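Salicylate carboxymethyltransferase (Clarkia breweri, PDB 1M6E) catalyses transfer of the methyl group of S-adenosyl-L-methionine to the carboxylate of salicylic acid, producing the volatile ester methyl salicylate. Local coordinates at residues S22-Q27 and Y283-T288; N16-N21 and G59-P64. All blocks are in the same frame, centred on the assembly; numbering follows the deposited sequence.

Interaction 1: residues S22-Q27 and Y283-T288; sequences SFIQRQ and YWSSCT. With SAH (S-adenosyl-L-homocysteine), chain C.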
loop_
_atom_site.group_PDB
_atom_site.type_symbol
_atom_site.label_atom_id
_atom_site.label_comp_id
_atom_site.label_asym_id
_atom_site.label_seq_id
_atom_site.Cartn_x
_atom_site.Cartn_y
_atom_site.Cartn_z
ATOM N N SER A 22 -14.439 -11.332 10.569
ATOM C CA SER A 22 -14.415 -10.138 11.384
ATOM C C SER A 22 -15.748 -9.425 11.446
ATOM O O SER A 22 -15.789 -8.193 11.369
ATOM C CB SER A 22 -13.339 -9.187 10.872
ATOM O OG SER A 22 -13.536 -8.927 9.504
ATOM N N PHE A 23 -16.833 -10.189 11.624
ATOM C CA PHE A 23 -18.177 -9.605 11.663
ATOM C C PHE A 23 -18.452 -8.911 12.952
ATOM O O PHE A 23 -19.307 -8.030 12.985
ATOM C CB PHE A 23 -19.256 -10.648 11.451
ATOM C CG PHE A 23 -19.066 -11.453 10.210
ATOM C CD1 PHE A 23 -17.985 -12.323 10.087
ATOM C CD2 PHE A 23 -19.919 -11.295 9.125
ATOM C CE1 PHE A 23 -17.754 -13.012 8.897
ATOM C CE2 PHE A 23 -19.693 -11.985 7.928
ATOM C CZ PHE A 23 -18.608 -12.839 7.820
ATOM N N ILE A 24 -17.747 -9.299 14.015
ATOM C CA ILE A 24 -17.972 -8.672 15.302
ATOM C C ILE A 24 -17.378 -7.316 15.340
ATOM O O ILE A 24 -17.986 -6.399 15.878
ATOM C CB ILE A 24 -17.414 -9.475 16.499
ATOM C CG1 ILE A 24 -18.252 -10.746 16.712
ATOM C CG2 ILE A 24 -17.508 -8.638 17.790
ATOM C CD1 ILE A 24 -19.753 -10.503 16.970
ATOM N N GLN A 25 -16.187 -7.160 14.787
ATOM C CA GLN A 25 -15.581 -5.830 14.785
ATOM C C GLN A 25 -16.386 -4.967 13.812
ATOM O O GLN A 25 -16.380 -3.729 13.886
ATOM C CB GLN A 25 -14.101 -5.889 14.380
ATOM C CG GLN A 25 -13.703 -7.180 13.712
ATOM C CD GLN A 25 -13.218 -8.200 14.699
ATOM O OE1 GLN A 25 -13.625 -9.363 14.661
ATOM N NE2 GLN A 25 -12.324 -7.777 15.591
ATOM N N ARG A 26 -17.109 -5.636 12.919
ATOM C CA ARG A 26 -17.923 -4.933 11.944
ATOM C C ARG A 26 -19.164 -4.339 12.550
ATOM O O ARG A 26 -19.607 -3.303 12.105
ATOM C CB ARG A 26 -18.337 -5.850 10.812
ATOM C CG ARG A 26 -19.058 -5.104 9.713
ATOM C CD ARG A 26 -18.851 -5.838 8.421
ATOM N NE ARG A 26 -18.980 -4.979 7.255
ATOM C CZ ARG A 26 -20.117 -4.419 6.867
ATOM N NH1 ARG A 26 -21.240 -4.622 7.558
ATOM N NH2 ARG A 26 -20.126 -3.677 5.769
ATOM N N GLN A 27 -19.718 -5.011 13.556
ATOM C CA GLN A 27 -20.939 -4.579 14.236
ATOM C C GLN A 27 -20.639 -3.458 15.190
ATOM O O GLN A 27 -21.478 -2.577 15.409
ATOM C CB GLN A 27 -21.558 -5.744 15.000
ATOM C CG GLN A 27 -23.027 -5.936 14.723
ATOM C CD GLN A 27 -23.407 -7.395 14.793
ATOM O OE1 GLN A 27 -22.711 -8.258 14.230
ATOM N NE2 GLN A 27 -24.514 -7.690 15.477
ATOM N N TYR A 283 -21.898 -9.030 22.564
ATOM C CA TYR A 283 -21.823 -10.477 22.780
ATOM C C TYR A 283 -21.055 -11.185 21.715
ATOM O O TYR A 283 -21.027 -10.729 20.579
ATOM C CB TYR A 283 -23.230 -11.075 22.814
ATOM C CG TYR A 283 -23.961 -10.668 24.047
ATOM C CD1 TYR A 283 -24.226 -11.590 25.046
ATOM C CD2 TYR A 283 -24.264 -9.324 24.282
ATOM C CE1 TYR A 283 -24.757 -11.194 26.253
ATOM C CE2 TYR A 283 -24.788 -8.913 25.480
ATOM C CZ TYR A 283 -25.028 -9.855 26.472
ATOM O OH TYR A 283 -25.489 -9.457 27.707
ATOM N N TRP A 284 -20.457 -12.316 22.069
ATOM C CA TRP A 284 -19.707 -13.078 21.096
ATOM C C TRP A 284 -20.713 -13.724 20.145
ATOM O O TRP A 284 -20.699 -14.934 19.916
ATOM C CB TRP A 284 -18.813 -14.140 21.779
ATOM C CG TRP A 284 -17.851 -13.582 22.855
ATOM C CD1 TRP A 284 -17.709 -12.273 23.222
ATOM C CD2 TRP A 284 -16.923 -14.322 23.665
ATOM N NE1 TRP A 284 -16.752 -12.148 24.200
ATOM C CE2 TRP A 284 -16.252 -13.387 24.496
ATOM C CE3 TRP A 284 -16.592 -15.681 23.775
ATOM C CZ2 TRP A 284 -15.260 -13.769 25.435
ATOM C CZ3 TRP A 284 -15.599 -16.070 24.716
ATOM C CH2 TRP A 284 -14.949 -15.107 25.529
ATOM N N SER A 285 -21.628 -12.909 19.626
ATOM C CA SER A 285 -22.588 -13.367 18.630
ATOM C C SER A 285 -21.645 -13.906 17.542
ATOM O O SER A 285 -21.786 -15.063 17.121
ATOM C CB SER A 285 -23.380 -12.177 18.085
ATOM O OG SER A 285 -22.518 -11.128 17.650
ATOM N N SER A 286 -20.674 -13.051 17.140
ATOM C CA SER A 286 -19.600 -13.318 16.140
ATOM C C SER A 286 -20.086 -13.796 14.790
ATOM O O SER A 286 -19.290 -14.272 13.973
ATOM C CB SER A 286 -18.541 -14.333 16.680
ATOM O OG SER A 286 -17.393 -13.752 17.333
ATOM N N CYS A 287 -21.396 -13.667 14.563
ATOM C CA CYS A 287 -22.028 -14.088 13.311
ATOM C C CYS A 287 -22.860 -12.996 12.647
ATOM O O CYS A 287 -22.584 -11.784 12.704
ATOM C CB CYS A 287 -22.987 -15.248 13.545
ATOM S SG CYS A 287 -22.447 -16.547 14.605
ATOM N N THR A 288 -23.919 -13.489 12.028
ATOM C CA THR A 288 -24.890 -12.693 11.329
ATOM C C THR A 288 -26.090 -13.642 11.176
ATOM O O THR A 288 -26.185 -14.635 11.900
ATOM C CB THR A 288 -24.299 -12.222 9.968
ATOM O OG1 THR A 288 -25.356 -11.983 9.036
ATOM C CG2 THR A 288 -23.311 -13.248 9.412
HETATM N N SAH C . -10.143 -1.711 12.279
HETATM C CA SAH C . -10.720 -3.072 11.866
HETATM C CB SAH C . -9.877 -4.277 12.326
HETATM C CG SAH C . -8.632 -3.974 13.047
HETATM S SD SAH C . -7.612 -5.363 13.654
HETATM C C SAH C . -12.105 -3.362 12.444
HETATM O O SAH C . -12.664 -2.519 13.207
HETATM O OXT SAH C . -12.595 -4.510 12.075
HETATM C "C5'" SAH C . -6.311 -4.355 14.281
HETATM C "C4'" SAH C . -5.141 -3.936 13.284
HETATM O "O4'" SAH C . -4.321 -3.102 14.163
HETATM C "C3'" SAH C . -4.166 -5.123 12.931
HETATM O "O3'" SAH C . -4.192 -5.423 11.419
HETATM C "C2'" SAH C . -2.830 -4.645 13.285
HETATM O "O2'" SAH C . -1.727 -4.912 12.486
HETATM C "C1'" SAH C . -3.132 -3.115 13.668
HETATM N N9 SAH C . -2.129 -2.602 14.573
HETATM C C8 SAH C . -1.646 -3.097 15.765
HETATM N N7 SAH C . -0.707 -2.371 16.299
HETATM C C5 SAH C . -0.574 -1.339 15.400
HETATM C C6 SAH C . 0.273 -0.207 15.365
HETATM N N6 SAH C . 1.160 0.004 16.337
HETATM N N1 SAH C . 0.191 0.699 14.316
HETATM C C2 SAH C . -0.726 0.460 13.323
HETATM N N3 SAH C . -1.579 -0.600 13.261
HETATM C C4 SAH C . -1.449 -1.465 14.336
#
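S285 OG, which faces the end of the I24 side chain, donates a weak hydrogen bond of 3.3 Å to Y283 O. The bond stays within 283-288 and spans W284, which lies at a bend that fits an inverse gamma turn, although the closing backbone bond of that turn is doubtful in the model. Chi1 of S285 (51°) sets OG between the backbone N and the carbonyl carbon, on the side that meets I24. In I24, CG1 lies anti to the carbonyl carbon (chi1 -70°). The exact place of CD1 beyond it is doubtful, since the model sets it too close to the backbone of S286. CB and OG of S286 both lie against I24 CG1, with CB at 3.6 Å from CG1, and S286 also touches V304 of helix 303-320. I24 thus makes the central contact, with F23 and Q27 beside it. F23 CB packs 3.7 Å from C287 O, and the F23 ring crosses the T288 side chain obliquely, with CD2 3.9 Å from CG2 of this poorly ordered threonine. Q27 OE1 and C287 O, two acceptors, come within 3.8 Å of each other, with neither donating.

Q25 leaves another face of the helix, where its CB and CG lie beside SAH OXT and the side chain also touches salicylate. W284, leaving the loop in a different direction, meets the ring of F347, another residue of the salicylate pocket. The contact between 22-27 and 283-288 is therefore mainly van der Waals, hydrocarbon against backbone and hydroxyl groups, and its fit depends on shape rather than on directional bonds.

Interaction 2: residues N16-N21 and G59-P64; sequences NSYAMN and GCSSGP. With SAH (S-adenosyl-L-homocysteine), chain C.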
loop_
_atom_site.group_PDB
_atom_site.type_symbol
_atom_site.label_atom_id
_atom_site.label_comp_id
_atom_site.label_asym_id
_atom_site.label_seq_id
_atom_site.Cartn_x
_atom_site.Cartn_y
_atom_site.Cartn_z
ATOM N N ASN A 16 -10.706 -18.069 4.310
ATOM C CA ASN A 16 -11.315 -18.148 5.633
ATOM C C ASN A 16 -10.303 -17.741 6.683
ATOM O O ASN A 16 -9.526 -18.561 7.184
ATOM C CB ASN A 16 -11.792 -19.559 5.884
ATOM C CG ASN A 16 -11.977 -20.296 4.607
ATOM O OD1 ASN A 16 -12.335 -19.692 3.590
ATOM N ND2 ASN A 16 -11.728 -21.598 4.624
ATOM N N SER A 17 -10.327 -16.436 6.948
ATOM C CA SER A 17 -9.515 -15.720 7.914
ATOM C C SER A 17 -9.510 -14.270 7.493
ATOM O O SER A 17 -9.359 -13.954 6.296
ATOM C CB SER A 17 -8.116 -16.297 8.012
ATOM O OG SER A 17 -8.176 -17.526 8.725
ATOM N N TYR A 18 -9.777 -13.459 8.526
ATOM C CA TYR A 18 -9.907 -11.994 8.611
ATOM C C TYR A 18 -10.336 -11.274 7.367
ATOM O O TYR A 18 -9.520 -10.681 6.630
ATOM C CB TYR A 18 -8.627 -11.342 9.146
ATOM C CG TYR A 18 -8.990 -10.081 9.900
ATOM C CD1 TYR A 18 -9.067 -10.073 11.287
ATOM C CD2 TYR A 18 -9.452 -8.961 9.231
ATOM C CE1 TYR A 18 -9.615 -8.993 11.979
ATOM C CE2 TYR A 18 -9.999 -7.890 9.920
ATOM C CZ TYR A 18 -10.081 -7.926 11.284
ATOM O OH TYR A 18 -10.682 -6.909 11.952
ATOM N N ALA A 19 -11.632 -11.300 7.148
ATOM C CA ALA A 19 -12.260 -10.735 5.957
ATOM C C ALA A 19 -13.453 -11.629 6.068
ATOM O O ALA A 19 -14.604 -11.186 6.123
ATOM C CB ALA A 19 -11.484 -11.076 4.681
ATOM N N MET A 20 -13.155 -12.912 6.169
ATOM C CA MET A 20 -14.199 -13.884 6.331
ATOM C C MET A 20 -14.474 -14.167 7.822
ATOM O O MET A 20 -15.304 -14.996 8.147
ATOM C CB MET A 20 -13.799 -15.158 5.582
ATOM C CG MET A 20 -13.585 -14.947 4.089
ATOM S SD MET A 20 -14.949 -14.030 3.358
ATOM C CE MET A 20 -16.352 -15.134 3.720
ATOM N N ASN A 21 -13.793 -13.467 8.728
ATOM C CA ASN A 21 -13.972 -13.700 10.172
ATOM C C ASN A 21 -13.928 -12.453 11.064
ATOM O O ASN A 21 -13.450 -12.511 12.204
ATOM C CB ASN A 21 -12.921 -14.699 10.673
ATOM C CG ASN A 21 -13.054 -16.050 10.022
ATOM O OD1 ASN A 21 -13.913 -16.833 10.380
ATOM N ND2 ASN A 21 -12.213 -16.324 9.046
ATOM N N GLY A 59 -5.065 1.459 11.966
ATOM C CA GLY A 59 -5.178 0.071 12.360
ATOM C C GLY A 59 -6.322 -0.565 11.596
ATOM O O GLY A 59 -7.113 -1.329 12.150
ATOM N N CYS A 60 -6.431 -0.217 10.317
ATOM C CA CYS A 60 -7.464 -0.765 9.427
ATOM C C CYS A 60 -6.951 -2.159 9.213
ATOM O O CYS A 60 -6.038 -2.580 9.909
ATOM C CB CYS A 60 -7.469 -0.027 8.080
ATOM S SG CYS A 60 -5.905 -0.180 7.102
ATOM N N SER A 61 -7.489 -2.903 8.270
ATOM C CA SER A 61 -6.897 -4.203 8.108
ATOM C C SER A 61 -6.908 -4.686 6.686
ATOM O O SER A 61 -6.229 -4.129 5.840
ATOM C CB SER A 61 -7.574 -5.203 9.008
ATOM O OG SER A 61 -6.586 -6.108 9.456
ATOM N N SER A 62 -7.656 -5.743 6.429
ATOM C CA SER A 62 -7.765 -6.274 5.091
ATOM C C SER A 62 -9.258 -6.481 4.945
ATOM O O SER A 62 -10.007 -6.434 5.927
ATOM C CB SER A 62 -7.045 -7.623 4.973
ATOM O OG SER A 62 -5.708 -7.555 5.431
ATOM N N GLY A 63 -9.704 -6.696 3.717
ATOM C CA GLY A 63 -11.117 -6.944 3.520
ATOM C C GLY A 63 -11.978 -5.794 3.944
ATOM O O GLY A 63 -11.492 -4.675 4.101
ATOM N N PRO A 64 -13.272 -6.030 4.143
ATOM C CA PRO A 64 -14.165 -4.942 4.549
ATOM C C PRO A 64 -13.648 -4.346 5.839
ATOM O O PRO A 64 -12.644 -4.823 6.369
ATOM C CB PRO A 64 -15.494 -5.650 4.713
ATOM C CG PRO A 64 -15.356 -6.830 3.761
ATOM C CD PRO A 64 -13.994 -7.299 4.059
HETATM N N SAH C . -10.143 -1.711 12.279
HETATM C CA SAH C . -10.720 -3.072 11.866
HETATM C CB SAH C . -9.877 -4.277 12.326
HETATM C CG SAH C . -8.632 -3.974 13.047
HETATM S SD SAH C . -7.612 -5.363 13.654
HETATM C C SAH C . -12.105 -3.362 12.444
HETATM O O SAH C . -12.664 -2.519 13.207
HETATM O OXT SAH C . -12.595 -4.510 12.075
HETATM C "C5'" SAH C . -6.311 -4.355 14.281
HETATM C "C4'" SAH C . -5.141 -3.936 13.284
HETATM O "O4'" SAH C . -4.321 -3.102 14.163
HETATM C "C3'" SAH C . -4.166 -5.123 12.931
HETATM O "O3'" SAH C . -4.192 -5.423 11.419
HETATM C "C2'" SAH C . -2.830 -4.645 13.285
HETATM O "O2'" SAH C . -1.727 -4.912 12.486
HETATM C "C1'" SAH C . -3.132 -3.115 13.668
HETATM N N9 SAH C . -2.129 -2.602 14.573
HETATM C C8 SAH C . -1.646 -3.097 15.765
HETATM N N7 SAH C . -0.707 -2.371 16.299
HETATM C C5 SAH C . -0.574 -1.339 15.400
HETATM C C6 SAH C . 0.273 -0.207 15.365
HETATM N N6 SAH C . 1.160 0.004 16.337
HETATM N N1 SAH C . 0.191 0.699 14.316
HETATM C C2 SAH C . -0.726 0.460 13.323
HETATM N N3 SAH C . -1.579 -0.600 13.261
HETATM C C4 SAH C . -1.449 -1.465 14.336
#
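With CG of Y18 roughly anti to the backbone N (chi1 -150°) and the ring turned steeply about CB-CG (chi2 100°), the phenol reaches across to S61 and on to the cofactor product. S61 meets it with its own CB and OG: CB lies 3.7 Å from Y18 CE2, and OG stands over one face of the ring. At the ring edge, near its plane, S62 O approaches Y18 CD2 at 4.2 Å. Y18 OH makes a weak hydrogen bond of 3.1 Å to SAH OXT, its exact position being less certain.

The same short loop holds SAH by two further bonds. S61 OG donates to the ribose hydroxyl O3' of SAH at 3.2 Å, while the amino N of SAH donates to G59 O at 3.1 Å. One serine side chain thus packs over the tyrosine ring and hydrogen-bonds the ribose, and Y18 and G59 hold the two polar groups, carboxylate and amine, of the amino-acid moiety. Further along, A19 CB rests 4.3 Å from G63 CA, where glycine presents only its backbone, and A19 CA lies 4.3 Å from P64 CD. G59 and G63 both have positive phi, which glycine readily adopts.

This is the cofactor-binding loop that follows the first strand of a Rossmann-like methyltransferase, here closed over by an N-terminal segment. It leaves strand 52-58, near the middle of the sheet, and its G59 and C60 form backbone bonds with N97 of the adjacent parallel strand 91-98. Helix 303-320 borders the other segment, with A310 touching both S17 and Y18.

Overall arrangement
Interactions 1 and 2 have centres 12 Å apart and meet directly where Q25 CG packs 3.5 Å from Y18 OH. Along the chain their segments alternate: 16-21 runs straight into 22-27, then 59-64 follows, and 283-288 comes last. The continuous N-terminal piece thus bridges two distant parts of the mixed sheet, the loop after the inner strand 52-58 and the loop after the outermost strand 275-283, with helix 303-320 touching members of both contacts. Both also touch SAH. Y18 and Q25, in contact with each other, stand where the cofactor and salicylate pockets meet, so this piece links the methyl-donor site with the acceptor pocket.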